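Local coordinates for DUF1285 domain-containing protein (Shewanella baltica, PDB 2RA9) that is of unknown function but belongs to a family with a fold of repeated structural motifs that has been proposed to take part in signal transduction, at residues 76-81 and 119-123. Residue numbers count along the deposited sequence, not the author numbering.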
loop_
_atom_site.group_PDB
_atom_site.type_symbol
_atom_site.label_atom_id
_atom_site.label_comp_id
_atom_site.label_asym_id
_atom_site.label_seq_id
_atom_site.Cartn_x
_atom_site.Cartn_y
_atom_site.Cartn_z
ATOM N N ASP A 76 -2.474 -9.986 -0.667
ATOM C CA ASP A 76 -3.631 -9.162 -0.334
ATOM C C ASP A 76 -3.403 -7.785 -0.963
ATOM O O ASP A 76 -3.633 -7.639 -2.154
ATOM C CB ASP A 76 -3.827 -9.127 1.187
ATOM C CG ASP A 76 -5.122 -8.499 1.603
ATOM O OD1 ASP A 76 -5.865 -7.942 0.750
ATOM O OD2 ASP A 76 -5.397 -8.578 2.823
ATOM N N ALA A 77 -2.885 -6.813 -0.205
ATOM C CA ALA A 77 -2.493 -5.518 -0.741
ATOM C C ALA A 77 -0.960 -5.388 -0.692
ATOM O O ALA A 77 -0.279 -5.995 0.157
ATOM C CB ALA A 77 -3.082 -4.411 0.077
ATOM N N PRO A 78 -0.398 -4.615 -1.601
ATOM C CA PRO A 78 1.070 -4.527 -1.644
ATOM C C PRO A 78 1.680 -3.783 -0.450
ATOM O O PRO A 78 2.864 -3.954 -0.151
ATOM C CB PRO A 78 1.324 -3.731 -2.945
ATOM C CG PRO A 78 0.065 -3.005 -3.209
ATOM C CD PRO A 78 -1.009 -3.923 -2.746
ATOM N N LEU A 79 0.865 -2.946 0.205
ATOM C CA LEU A 79 1.329 -2.080 1.263
ATOM C C LEU A 79 0.336 -2.135 2.419
ATOM O O LEU A 79 -0.864 -2.224 2.201
ATOM C CB LEU A 79 1.446 -0.658 0.747
ATOM C CG LEU A 79 2.581 -0.426 -0.264
ATOM C CD1 LEU A 79 2.416 0.827 -1.006
ATOM C CD2 LEU A 79 3.958 -0.512 0.416
ATOM N N LEU A 80 0.856 -2.105 3.650
ATOM C CA LEU A 80 0.044 -2.045 4.853
ATOM C C LEU A 80 0.219 -0.642 5.472
ATOM O O LEU A 80 1.318 -0.263 5.917
ATOM C CB LEU A 80 0.528 -3.096 5.857
ATOM C CG LEU A 80 -0.380 -3.234 7.098
ATOM C CD1 LEU A 80 -1.610 -4.033 6.759
ATOM C CD2 LEU A 80 0.389 -3.836 8.266
ATOM N N ILE A 81 -0.874 0.094 5.527
ATOM C CA ILE A 81 -0.905 1.423 6.103
ATOM C C ILE A 81 -0.940 1.335 7.629
ATOM O O ILE A 81 -1.809 0.703 8.210
ATOM C CB ILE A 81 -2.088 2.222 5.584
ATOM C CG1 ILE A 81 -1.882 2.552 4.092
ATOM C CG2 ILE A 81 -2.279 3.516 6.435
ATOM C CD1 ILE A 81 -3.106 3.097 3.333
ATOM N N TYR A 119 -9.239 -0.550 2.297
ATOM C CA TYR A 119 -8.103 -0.232 1.423
ATOM C C TYR A 119 -8.182 1.182 0.908
ATOM O O TYR A 119 -9.248 1.649 0.602
ATOM C CB TYR A 119 -8.042 -1.193 0.232
ATOM C CG TYR A 119 -8.007 -2.639 0.608
ATOM C CD1 TYR A 119 -9.177 -3.328 0.889
ATOM C CD2 TYR A 119 -6.822 -3.348 0.641
ATOM C CE1 TYR A 119 -9.164 -4.648 1.200
ATOM C CE2 TYR A 119 -6.800 -4.720 0.985
ATOM C CZ TYR A 119 -7.966 -5.347 1.294
ATOM O OH TYR A 119 -7.973 -6.680 1.602
ATOM N N LEU A 120 -7.040 1.872 0.826
ATOM C CA LEU A 120 -6.993 3.225 0.288
ATOM C C LEU A 120 -6.135 3.247 -0.965
ATOM O O LEU A 120 -5.085 2.610 -0.999
ATOM C CB LEU A 120 -6.433 4.226 1.314
ATOM C CG LEU A 120 -7.280 4.471 2.573
ATOM C CD1 LEU A 120 -6.548 5.300 3.632
ATOM C CD2 LEU A 120 -8.636 5.115 2.217
ATOM N N PRO A 121 -6.540 4.008 -1.987
ATOM C CA PRO A 121 -5.754 3.981 -3.209
ATOM C C PRO A 121 -4.561 4.938 -3.153
ATOM O O PRO A 121 -4.664 6.055 -2.655
ATOM C CB PRO A 121 -6.771 4.370 -4.281
ATOM C CG PRO A 121 -7.730 5.292 -3.555
ATOM C CD PRO A 121 -7.746 4.846 -2.130
ATOM N N LEU A 122 -3.423 4.428 -3.608
ATOM C CA LEU A 122 -2.170 5.150 -3.635
ATOM C C LEU A 122 -1.739 5.265 -5.087
ATOM O O LEU A 122 -2.521 5.005 -6.000
ATOM C CB LEU A 122 -1.118 4.393 -2.799
ATOM C CG LEU A 122 -1.589 3.881 -1.435
ATOM C CD1 LEU A 122 -0.562 3.018 -0.787
ATOM C CD2 LEU A 122 -2.039 5.015 -0.510
ATOM N N GLU A 123 -0.471 5.574 -5.312
ATOM C CA GLU A 123 0.024 5.784 -6.668
ATOM C C GLU A 123 0.359 4.478 -7.344
ATOM O O GLU A 123 0.402 3.437 -6.721
ATOM C CB GLU A 123 1.258 6.693 -6.631
ATOM C CG GLU A 123 2.483 6.102 -5.988
ATOM C CD GLU A 123 2.645 6.376 -4.496
ATOM O OE1 GLU A 123 1.641 6.699 -3.804
ATOM O OE2 GLU A 123 3.809 6.263 -4.023
#
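Residues 76-81 lead into strand 79-86 and meet the end of strand 118-121 entirely through side chains. Y119, chi1 near -55° (m), leaves its backbone sideways, yet its ring extends far enough for OH to donate a hydrogen bond of 2.6 Å to OD1 of D76. The t rotamer of D76 brings OD1 to the edge of the ring, near its plane, and OD2 forms a salt bridge with K129, so the carboxylate is shared between strands 118-121 and 127-130. A77 packs against the same ring edge, CB lying 3.8 Å from CE2 of Y119. Further along, L79, I81, L120 and L122 all adopt the mt rotamer. L79 and L122 meet tip to tip, with 3.7 Å between their CD1 atoms, while I81 sends CD1 to within 4.1 Å of CB of L120 and 4.4 Å of CD2 of L122. V95, H103 and V106 also border this cluster. Strand 127-130 lies between the two strands in sheet order, parallel to 79-86 and antiparallel to 118-121, so the two are not paired directly. The contact thus packs side chains across one face of a curved, mixed six-stranded sheet, the second of two with the same strand order in this DUF1285 fold with repeated motifs.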